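Local coordinates for protein flavoredoxin (Methanosarcina acetivorans, PDB 3BNK) that binds flavin mononucleotide and probably works as an electron-transfer flavoprotein of the flavin reductase-like family, at residues Ser54-Thr57 and Pro58-Ile61; Ala176-Ala179 and Leu180-Gly183; Leu162-Pro165 and Asp166-Tyr169; Tyr141-Glu144 and Gln145-Ile148. All coordinates share one frame; numbering follows the deposited sequence.

Interaction 1. Residues Ser54-Thr57 and Pro58-Ile61; sequences SHYT and PEGI. With FMN (flavin mononucleotide), chain D.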
loop_
_atom_site.group_PDB
_atom_site.type_symbol
_atom_site.label_atom_id
_atom_site.label_comp_id
_atom_site.label_asym_id
_atom_site.label_seq_id
_atom_site.Cartn_x
_atom_site.Cartn_y
_atom_site.Cartn_z
ATOM N N SER B 54 13.665 7.153 13.166
ATOM C CA SER B 54 13.855 8.505 13.722
ATOM C C SER B 54 12.622 9.049 14.433
ATOM O O SER B 54 12.733 10.003 15.223
ATOM C CB SER B 54 14.366 9.504 12.667
ATOM O OG SER B 54 13.356 9.890 11.733
ATOM N N HIS B 55 11.466 8.425 14.197
ATOM C CA HIS B 55 10.197 8.918 14.762
ATOM C C HIS B 55 9.948 8.517 16.216
ATOM O O HIS B 55 10.574 7.587 16.757
ATOM C CB HIS B 55 8.996 8.511 13.903
ATOM C CG HIS B 55 9.113 8.901 12.464
ATOM N ND1 HIS B 55 9.727 10.061 12.051
ATOM C CD2 HIS B 55 8.666 8.293 11.340
ATOM C CE1 HIS B 55 9.676 10.138 10.732
ATOM N NE2 HIS B 55 9.035 9.081 10.279
ATOM N N TYR B 56 8.999 9.224 16.830
ATOM C CA TYR B 56 8.620 9.023 18.224
ATOM C C TYR B 56 7.673 7.834 18.369
ATOM O O TYR B 56 7.669 7.148 19.394
ATOM C CB TYR B 56 7.958 10.307 18.739
ATOM C CG TYR B 56 7.638 10.345 20.208
ATOM C CD1 TYR B 56 8.659 10.379 21.170
ATOM C CD2 TYR B 56 6.319 10.395 20.644
ATOM C CE1 TYR B 56 8.369 10.437 22.522
ATOM C CE2 TYR B 56 6.018 10.454 21.992
ATOM C CZ TYR B 56 7.045 10.474 22.927
ATOM O OH TYR B 56 6.744 10.528 24.272
ATOM N N THR B 57 6.886 7.596 17.320
ATOM C CA THR B 57 5.851 6.567 17.313
ATOM C C THR B 57 6.347 5.123 17.629
ATOM O O THR B 57 5.684 4.425 18.407
ATOM C CB THR B 57 5.004 6.659 16.009
ATOM O OG1 THR B 57 4.350 7.941 15.957
ATOM C CG2 THR B 57 3.956 5.546 15.917
ATOM N N PRO B 58 7.505 4.680 17.047
ATOM C CA PRO B 58 7.958 3.297 17.277
ATOM C C PRO B 58 8.150 2.906 18.738
ATOM O O PRO B 58 7.827 1.763 19.086
ATOM C CB PRO B 58 9.297 3.226 16.535
ATOM C CG PRO B 58 9.204 4.284 15.511
ATOM C CD PRO B 58 8.430 5.394 16.147
ATOM N N GLU B 59 8.662 3.822 19.573
ATOM C CA GLU B 59 8.768 3.592 21.029
ATOM C C GLU B 59 7.434 3.156 21.616
ATOM O O GLU B 59 7.391 2.272 22.445
ATOM C CB GLU B 59 9.187 4.851 21.785
ATOM C CG GLU B 59 10.467 5.504 21.319
ATOM C CD GLU B 59 10.826 6.708 22.162
ATOM O OE1 GLU B 59 10.359 6.792 23.335
ATOM O OE2 GLU B 59 11.590 7.557 21.649
ATOM N N GLY B 60 6.358 3.819 21.199
ATOM C CA GLY B 60 5.023 3.524 21.687
ATOM C C GLY B 60 4.476 2.203 21.181
ATOM O O GLY B 60 3.894 1.436 21.948
ATOM N N ILE B 61 4.659 1.929 19.890
ATOM C CA ILE B 61 4.236 0.645 19.347
ATOM C C ILE B 61 5.011 -0.511 20.008
ATOM O O ILE B 61 4.418 -1.527 20.373
ATOM C CB ILE B 61 4.288 0.590 17.803
ATOM C CG1 ILE B 61 3.419 1.716 17.210
ATOM C CG2 ILE B 61 3.801 -0.758 17.304
ATOM C CD1 ILE B 61 3.373 1.739 15.696
HETATM N N1 FMN D . 6.904 8.488 8.111
HETATM C C2 FMN D . 7.138 7.128 8.167
HETATM O O2 FMN D . 8.035 6.710 8.889
HETATM N N3 FMN D . 6.362 6.252 7.427
HETATM C C4 FMN D . 5.350 6.756 6.626
HETATM O O4 FMN D . 4.674 5.977 5.965
HETATM C C4A FMN D . 5.116 8.136 6.566
HETATM N N5 FMN D . 4.113 8.653 5.758
HETATM C C5A FMN D . 3.868 10.012 5.712
HETATM C C6 FMN D . 2.827 10.489 4.906
HETATM C C7 FMN D . 2.569 11.866 4.839
HETATM C C7M FMN D . 1.383 12.332 4.050
HETATM C C8 FMN D . 3.351 12.759 5.586
HETATM C C8M FMN D . 2.951 14.212 5.730
HETATM C C9 FMN D . 4.379 12.268 6.403
HETATM C C9A FMN D . 4.642 10.899 6.480
HETATM N N10 FMN D . 5.662 10.392 7.293
HETATM C C10 FMN D . 5.900 9.015 7.325
HETATM C "C1'" FMN D . 6.442 11.303 8.204
HETATM C "C2'" FMN D . 5.982 11.234 9.655
HETATM O "O2'" FMN D . 4.569 11.217 9.723
HETATM C "C3'" FMN D . 6.460 12.458 10.439
HETATM O "O3'" FMN D . 7.872 12.554 10.495
HETATM C "C4'" FMN D . 5.836 12.505 11.833
HETATM O "O4'" FMN D . 6.082 13.768 12.391
HETATM C "C5'" FMN D . 6.331 11.434 12.796
HETATM O "O5'" FMN D . 5.580 11.652 13.977
HETATM P P FMN D . 6.083 11.168 15.434
HETATM O O1P FMN D . 7.500 11.621 15.636
HETATM O O2P FMN D . 6.046 9.669 15.450
HETATM O O3P FMN D . 5.192 11.683 16.530
#

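Interaction 2. Residues Ala176-Ala179 and Leu180-Gly183; sequences AGAA and LKTG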
loop_
_atom_site.group_PDB
_atom_site.type_symbol
_atom_site.label_atom_id
_atom_site.label_comp_id
_atom_site.label_asym_id
_atom_site.label_seq_id
_atom_site.Cartn_x
_atom_site.Cartn_y
_atom_site.Cartn_z
ATOM N N ALA B 176 -13.278 2.503 -12.658
ATOM C CA ALA B 176 -12.444 2.131 -13.797
ATOM C C ALA B 176 -12.636 0.680 -14.200
ATOM O O ALA B 176 -11.924 0.169 -15.073
ATOM C CB ALA B 176 -10.947 2.440 -13.496
ATOM N N GLY B 177 -13.617 0.022 -13.584
ATOM C CA GLY B 177 -13.940 -1.360 -13.922
ATOM C C GLY B 177 -14.192 -2.229 -12.708
ATOM O O GLY B 177 -13.893 -1.834 -11.570
ATOM N N ALA B 178 -14.737 -3.413 -12.965
ATOM C CA ALA B 178 -15.022 -4.411 -11.944
ATOM C C ALA B 178 -13.839 -5.373 -11.779
ATOM O O ALA B 178 -13.446 -6.069 -12.726
ATOM C CB ALA B 178 -16.305 -5.181 -12.296
ATOM N N ALA B 179 -13.269 -5.392 -10.575
ATOM C CA ALA B 179 -12.129 -6.264 -10.251
ATOM C C ALA B 179 -12.605 -7.695 -10.023
ATOM O O ALA B 179 -13.730 -7.896 -9.565
ATOM C CB ALA B 179 -11.415 -5.745 -9.024
ATOM N N LEU B 180 -11.757 -8.684 -10.344
ATOM C CA LEU B 180 -12.139 -10.109 -10.269
ATOM C C LEU B 180 -13.411 -10.355 -11.094
ATOM O O LEU B 180 -14.357 -11.039 -10.652
ATOM C CB LEU B 180 -12.341 -10.540 -8.806
ATOM C CG LEU B 180 -11.114 -10.564 -7.875
ATOM C CD1 LEU B 180 -11.540 -10.868 -6.466
ATOM C CD2 LEU B 180 -10.102 -11.587 -8.360
ATOM N N LYS B 181 -13.437 -9.754 -12.280
ATOM C CA LYS B 181 -14.630 -9.740 -13.110
ATOM C C LYS B 181 -14.316 -9.446 -14.563
ATOM O O LYS B 181 -14.535 -10.304 -15.421
ATOM C CB LYS B 181 -15.661 -8.736 -12.575
ATOM C CG LYS B 181 -16.879 -8.545 -13.500
ATOM C CD LYS B 181 -17.782 -9.742 -13.517
ATOM C CE LYS B 181 -18.599 -9.812 -12.225
ATOM N NZ LYS B 181 -19.615 -10.903 -12.322
ATOM N N THR B 182 -13.826 -8.235 -14.844
ATOM C CA THR B 182 -13.554 -7.830 -16.225
ATOM C C THR B 182 -12.600 -8.787 -16.937
ATOM O O THR B 182 -12.800 -9.081 -18.117
ATOM C CB THR B 182 -12.987 -6.398 -16.344
ATOM O OG1 THR B 182 -13.782 -5.496 -15.574
ATOM C CG2 THR B 182 -13.018 -5.940 -17.775
ATOM N N GLY B 183 -11.560 -9.238 -16.228
ATOM C CA GLY B 183 -10.592 -10.190 -16.771
ATOM C C GLY B 183 -11.183 -11.518 -17.215
ATOM O O GLY B 183 -10.634 -12.178 -18.104
#

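Interaction 3. Residues Leu162-Pro165 and Asp166-Tyr169; sequences LTMP and DNSY. With FMN (flavin mononucleotide), chain D.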
loop_
_atom_site.group_PDB
_atom_site.type_symbol
_atom_site.label_atom_id
_atom_site.label_comp_id
_atom_site.label_asym_id
_atom_site.label_seq_id
_atom_site.Cartn_x
_atom_site.Cartn_y
_atom_site.Cartn_z
ATOM N N LEU B 162 -1.484 9.841 -1.742
ATOM C CA LEU B 162 -0.230 10.537 -1.595
ATOM C C LEU B 162 0.751 10.074 -2.629
ATOM O O LEU B 162 0.834 8.893 -2.959
ATOM C CB LEU B 162 0.364 10.353 -0.191
ATOM C CG LEU B 162 1.785 10.904 0.049
ATOM C CD1 LEU B 162 1.778 12.431 0.090
ATOM C CD2 LEU B 162 2.407 10.334 1.311
ATOM N N THR B 163 1.517 11.034 -3.109
ATOM C CA THR B 163 2.583 10.764 -4.025
ATOM C C THR B 163 3.845 11.512 -3.522
ATOM O O THR B 163 3.774 12.678 -3.141
ATOM C CB THR B 163 2.068 11.082 -5.464
ATOM O OG1 THR B 163 2.792 10.341 -6.438
ATOM C CG2 THR B 163 2.081 12.530 -5.767
ATOM N N MET B 164 4.967 10.797 -3.425
ATOM C CA MET B 164 6.258 11.393 -3.056
ATOM C C MET B 164 7.310 11.022 -4.120
ATOM O O MET B 164 7.109 10.060 -4.852
ATOM C CB MET B 164 6.690 10.925 -1.659
ATOM C CG MET B 164 5.839 11.486 -0.517
ATOM S SD MET B 164 6.438 11.018 1.119
ATOM C CE MET B 164 5.642 12.222 2.184
ATOM N N PRO B 165 8.439 11.771 -4.211
ATOM C CA PRO B 165 8.877 12.956 -3.466
ATOM C C PRO B 165 8.303 14.267 -3.997
ATOM O O PRO B 165 8.597 15.322 -3.453
ATOM C CB PRO B 165 10.398 12.940 -3.655
ATOM C CG PRO B 165 10.576 12.392 -4.999
ATOM C CD PRO B 165 9.463 11.361 -5.189
ATOM N N ASP B 166 7.474 14.202 -5.032
ATOM C CA ASP B 166 6.744 15.377 -5.478
ATOM C C ASP B 166 5.869 15.962 -4.354
ATOM O O ASP B 166 5.526 17.146 -4.383
ATOM C CB ASP B 166 5.916 15.049 -6.722
ATOM C CG ASP B 166 4.883 13.978 -6.471
ATOM O OD1 ASP B 166 5.240 12.777 -6.361
ATOM O OD2 ASP B 166 3.707 14.348 -6.385
ATOM N N ASN B 167 5.516 15.128 -3.373
ATOM C CA ASN B 167 4.737 15.551 -2.204
ATOM C C ASN B 167 3.341 16.121 -2.498
ATOM O O ASN B 167 3.039 17.259 -2.130
ATOM C CB ASN B 167 5.555 16.497 -1.310
ATOM C CG ASN B 167 6.794 15.832 -0.734
ATOM O OD1 ASN B 167 6.914 14.602 -0.723
ATOM N ND2 ASN B 167 7.724 16.642 -0.252
ATOM N N SER B 168 2.491 15.321 -3.146
ATOM C CA SER B 168 1.127 15.759 -3.490
ATOM C C SER B 168 0.049 14.895 -2.833
ATOM O O SER B 168 0.238 13.707 -2.601
ATOM C CB SER B 168 0.915 15.788 -5.008
ATOM O OG SER B 168 2.003 16.398 -5.694
ATOM N N TYR B 169 -1.082 15.514 -2.519
ATOM C CA TYR B 169 -2.276 14.783 -2.134
ATOM C C TYR B 169 -3.219 14.763 -3.315
ATOM O O TYR B 169 -3.185 15.672 -4.163
ATOM C CB TYR B 169 -2.965 15.441 -0.946
ATOM C CG TYR B 169 -2.272 15.279 0.398
ATOM C CD1 TYR B 169 -1.787 16.396 1.078
ATOM C CD2 TYR B 169 -2.137 14.021 0.999
ATOM C CE1 TYR B 169 -1.180 16.281 2.316
ATOM C CE2 TYR B 169 -1.529 13.884 2.260
ATOM C CZ TYR B 169 -1.052 15.027 2.912
ATOM O OH TYR B 169 -0.435 14.940 4.142
HETATM N N1 FMN D . 6.904 8.488 8.111
HETATM C C2 FMN D . 7.138 7.128 8.167
HETATM O O2 FMN D . 8.035 6.710 8.889
HETATM N N3 FMN D . 6.362 6.252 7.427
HETATM C C4 FMN D . 5.350 6.756 6.626
HETATM O O4 FMN D . 4.674 5.977 5.965
HETATM C C4A FMN D . 5.116 8.136 6.566
HETATM N N5 FMN D . 4.113 8.653 5.758
HETATM C C5A FMN D . 3.868 10.012 5.712
HETATM C C6 FMN D . 2.827 10.489 4.906
HETATM C C7 FMN D . 2.569 11.866 4.839
HETATM C C7M FMN D . 1.383 12.332 4.050
HETATM C C8 FMN D . 3.351 12.759 5.586
HETATM C C8M FMN D . 2.951 14.212 5.730
HETATM C C9 FMN D . 4.379 12.268 6.403
HETATM C C9A FMN D . 4.642 10.899 6.480
HETATM N N10 FMN D . 5.662 10.392 7.293
HETATM C C10 FMN D . 5.900 9.015 7.325
HETATM C "C1'" FMN D . 6.442 11.303 8.204
HETATM C "C2'" FMN D . 5.982 11.234 9.655
HETATM O "O2'" FMN D . 4.569 11.217 9.723
HETATM C "C3'" FMN D . 6.460 12.458 10.439
HETATM O "O3'" FMN D . 7.872 12.554 10.495
HETATM C "C4'" FMN D . 5.836 12.505 11.833
HETATM O "O4'" FMN D . 6.082 13.768 12.391
HETATM C "C5'" FMN D . 6.331 11.434 12.796
HETATM O "O5'" FMN D . 5.580 11.652 13.977
HETATM P P FMN D . 6.083 11.168 15.434
HETATM O O1P FMN D . 7.500 11.621 15.636
HETATM O O2P FMN D . 6.046 9.669 15.450
HETATM O O3P FMN D . 5.192 11.683 16.530
#

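Interaction 4. Residues Tyr141-Glu144 and Gln145-Ile148; sequences YSEE and QYLI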
loop_
_atom_site.group_PDB
_atom_site.type_symbol
_atom_site.label_atom_id
_atom_site.label_comp_id
_atom_site.label_asym_id
_atom_site.label_seq_id
_atom_site.Cartn_x
_atom_site.Cartn_y
_atom_site.Cartn_z
ATOM N N TYR B 141 -13.632 -0.501 12.984
ATOM C CA TYR B 141 -14.729 0.414 13.291
ATOM C C TYR B 141 -15.011 1.353 12.122
ATOM O O TYR B 141 -14.095 1.931 11.531
ATOM C CB TYR B 141 -14.401 1.262 14.532
ATOM C CG TYR B 141 -13.959 0.473 15.750
ATOM C CD1 TYR B 141 -12.633 0.070 15.903
ATOM C CD2 TYR B 141 -14.876 0.131 16.755
ATOM C CE1 TYR B 141 -12.221 -0.665 17.021
ATOM C CE2 TYR B 141 -14.476 -0.590 17.883
ATOM C CZ TYR B 141 -13.148 -0.988 18.004
ATOM O OH TYR B 141 -12.751 -1.701 19.112
ATOM N N SER B 142 -16.285 1.507 11.801
ATOM C CA SER B 142 -16.714 2.610 10.958
ATOM C C SER B 142 -18.037 3.172 11.471
ATOM O O SER B 142 -18.353 3.065 12.658
ATOM C CB SER B 142 -16.824 2.175 9.492
ATOM O OG SER B 142 -17.003 3.299 8.646
ATOM N N GLU B 143 -18.788 3.807 10.576
ATOM C CA GLU B 143 -20.113 4.345 10.888
ATOM C C GLU B 143 -21.035 3.974 9.726
ATOM O O GLU B 143 -20.568 3.719 8.609
ATOM C CB GLU B 143 -20.051 5.863 11.072
ATOM C CG GLU B 143 -18.893 6.339 11.937
ATOM C CD GLU B 143 -18.810 7.835 12.053
ATOM O OE1 GLU B 143 -19.814 8.521 11.757
ATOM O OE2 GLU B 143 -17.728 8.330 12.448
ATOM N N GLU B 144 -22.340 3.935 9.993
ATOM C CA GLU B 144 -23.321 3.518 8.980
ATOM C C GLU B 144 -23.199 4.339 7.686
ATOM O O GLU B 144 -23.326 3.783 6.587
ATOM C CB GLU B 144 -24.751 3.555 9.556
ATOM C CG GLU B 144 -25.849 2.958 8.649
ATOM C CD GLU B 144 -26.644 4.021 7.862
ATOM O OE1 GLU B 144 -27.899 4.020 7.955
ATOM O OE2 GLU B 144 -26.031 4.857 7.152
ATOM N N GLN B 145 -22.914 5.636 7.822
ATOM C CA GLN B 145 -22.851 6.570 6.678
ATOM C C GLN B 145 -21.649 6.346 5.746
ATOM O O GLN B 145 -21.499 7.035 4.730
ATOM C CB GLN B 145 -22.855 8.022 7.166
ATOM C CG GLN B 145 -21.672 8.365 8.072
ATOM C CD GLN B 145 -21.254 9.816 7.991
ATOM O OE1 GLN B 145 -20.719 10.369 8.953
ATOM N NE2 GLN B 145 -21.478 10.439 6.837
ATOM N N TYR B 146 -20.792 5.389 6.098
ATOM C CA TYR B 146 -19.633 5.061 5.278
ATOM C C TYR B 146 -19.764 3.668 4.670
ATOM O O TYR B 146 -18.870 3.205 3.962
ATOM C CB TYR B 146 -18.343 5.181 6.106
ATOM C CG TYR B 146 -18.082 6.577 6.640
ATOM C CD1 TYR B 146 -17.951 6.814 8.017
ATOM C CD2 TYR B 146 -17.982 7.665 5.772
ATOM C CE1 TYR B 146 -17.708 8.097 8.508
ATOM C CE2 TYR B 146 -17.751 8.953 6.252
ATOM C CZ TYR B 146 -17.616 9.165 7.612
ATOM O OH TYR B 146 -17.383 10.449 8.068
ATOM N N LEU B 147 -20.884 3.004 4.942
ATOM C CA LEU B 147 -21.047 1.606 4.546
ATOM C C LEU B 147 -22.072 1.407 3.441
ATOM O O LEU B 147 -23.084 2.109 3.383
ATOM C CB LEU B 147 -21.403 0.733 5.761
ATOM C CG LEU B 147 -20.488 0.815 6.988
ATOM C CD1 LEU B 147 -21.086 0.001 8.125
ATOM C CD2 LEU B 147 -19.072 0.356 6.692
ATOM N N ILE B 148 -21.784 0.467 2.547
ATOM C CA ILE B 148 -22.791 -0.038 1.617
ATOM C C ILE B 148 -22.852 -1.544 1.791
ATOM O O ILE B 148 -21.834 -2.223 1.675
ATOM C CB ILE B 148 -22.535 0.375 0.133
ATOM C CG1 ILE B 148 -22.676 1.901 -0.022
ATOM C CG2 ILE B 148 -23.517 -0.351 -0.813
ATOM C CD1 ILE B 148 -22.494 2.422 -1.442
#

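Interaction 1. Residues Ser54-Thr57 and Pro58-Ile61
Thr-57 offers its carbonyl oxygen to Ile-61 in the first turn of helix 57-64, with Ile-61 N 3.1 Å from Thr-57 O, and the loop entering this turn holds the FMN phosphate at the helix's amino end. There the helix dipole would probably add to the attraction for the anion. FMN O2P is gripped most closely by Thr-57 OG1, in a very short bond of 2.5 Å, and also by Thr-57 N at 2.9 Å. The neighbouring oxygen, FMN O1P, lies 3.1 Å from Tyr-56 N, and this bond is nearly straight (167°). Hydroxyl and amide of Thr-57 converge on one oxygen because chi1, -62°, sets OG1 beside the residue's own backbone N. His-55 works nearer the flavin: FMN C5' lies over one face of its ring, while NE2 makes a weak bond of 3.1 Å to FMN N1. Farther out, Asn-30 adds a weak bond to the threonine hydroxyl, and Pro-58 packs on Tyr-131 and Phe-133 of strand 130-142. The methyl CG2 of Thr-57, anti to the backbone N, lies along the flank of the helix that faces Leu-21 of strand 16-25 and meets Ile-61 CD1 at 3.9 Å.

Interaction 2. Residues Ala176-Ala179 and Leu180-Gly183
Ala-178 O receives two bonds from Thr-182, and this paired grip closes an alpha-turn where strand 168-178 ends. The backbone donor, Thr-182 N, lies 3.1 Å from Ala-178 O on an almost straight line (171°). The hydroxyl adds a second bond, with Thr-182 OG1 at 2.9 Å from Ala-178 O. A chi1 of -48° holds OG1 beside the backbone N of Thr-182, and that places both donors round a single carbonyl. The compact side of the turn also depends on Leu-180, whose positive phi of 55° swings the chain back on itself. Asp-81 of the second subunit is set against this turn and accepts bonds from the backbone N of Leu-180, Lys-181 and Gly-183, while the Leu-180 side chain touches a bound FMN. The solvent side is looser. Lys-181 rests CB and CG against Ala-178 CB, its CG at 3.6 Å from that methyl, and then leads away through bends at chi2 and chi3. A valine in place of Thr-182 would probably leave Ala-178 O with the backbone bond alone and the end of the turn less firmly tied. The chemistry is thus mostly main-chain: a carbonyl doubly satisfied within the turn, and amide N-H groups turned outward to a carboxylate of the partner subunit, where charge and amides meet across the dimer interface.

Interaction 3. Residues Leu162-Pro165 and Asp166-Tyr169
Thr-163 and Ser-168 exchange two backbone bonds in a beta hairpin, strands 160-163 and 168-178, whose turn carries a G1 beta bulge. Along the returning arm, Asp-166 comes first. Its CG, placed between the backbone N and the carbonyl carbon by a chi1 of 61°, turns the carboxylate toward Thr-163, although its exact place is doubtful. The possible bond there, Asp-166 OD1 to Thr-163 OG1, is weak and unsettled. Asn-167 follows with a positive phi, 61°, and with Ser-168 makes up the bulge opposite Thr-163. Its amide oxygen turns back across the hairpin: Asn-167 OD1 lies 3.3 Å from Met-164 CG, the two side chains crossing at a slant. With Ser-168 the ladder becomes regular. Its N lies 2.9 Å from Thr-163 O and its O 3.0 Å from Thr-163 N, while its CB packs against Thr-163 CG2 at 3.5 Å. On the other face of the sheet Tyr-169 and Leu-162 form a non-hydrogen-bonded pair, Leu-162 CD1 meeting Tyr-169 CE2 at 4.2 Å. These two side chains line the flavin's dimethylbenzene end, and Ala-179 of the second subunit packs on both. Leu-162 CD2 touches the FMN C7M methyl at 3.5 Å. The phenol of Tyr-169, bonded to Asp-81 of its own chain, lies against the same methyl: Tyr-169 OH is 3.2 Å from FMN C7M.

Interaction 4. Residues Tyr141-Glu144 and Gln145-Ile148
Ser-142 and Leu-147 meet across a tight 3-10 turn that carries the chain from strand 130-142 into the short strand 147-148. Ser-142 CB lies 4.0 Å from Leu-147 CD2, and its OG sits 3.4 Å from Tyr-146 CB while bonding to the carbonyl of Thr-114. Glu-143 comes next and does two jobs. Its carbonyl begins the turn, with Tyr-146 N at 3.0 Å from Glu-143 O, and its extended side chain runs alongside Tyr-146, carboxylate against ring edge, with Glu-143 CD 3.7 Å from Tyr-146 CE1 and the two planes 68° apart. Gln-145 CG lies over a face of the same ring, so that the tyrosine is touched on face and edge. The carboxylate also reaches the second subunit, where it has a long, weak ion pair with Lys-4 and a weak bond to the backbone N of Ala-2. An alanine at Glu-143 would probably open a gap beside the Tyr-146 edge and deprive Lys-4 and Ala-2 of the second subunit of this acceptor. Glu-144 closes the turn with its main chain: Leu-147 N stands 3.0 Å from Glu-144 O.

Overall arrangement
The four local contacts illustrate how short turns at strand and helix ends can serve a cofactor, a subunit interface, or both. Interactions 1 and 3 touch the same FMN, the first at its phosphate and, through His-55, at the pyrimidine side of the flavin, the third at its dimethylbenzene end; their centres are 23 Å apart and their nearest atoms about 9 Å. Interaction 2 shares strand 168-178 with interaction 3, about 27 Å away between centres, on an arm reaching the second subunit, where Leu-180 meets a different FMN. Interaction 4, about 30 Å from interaction 1 between centres, sits away from the flavin site but, like interactions 2 and 3, touches the second subunit.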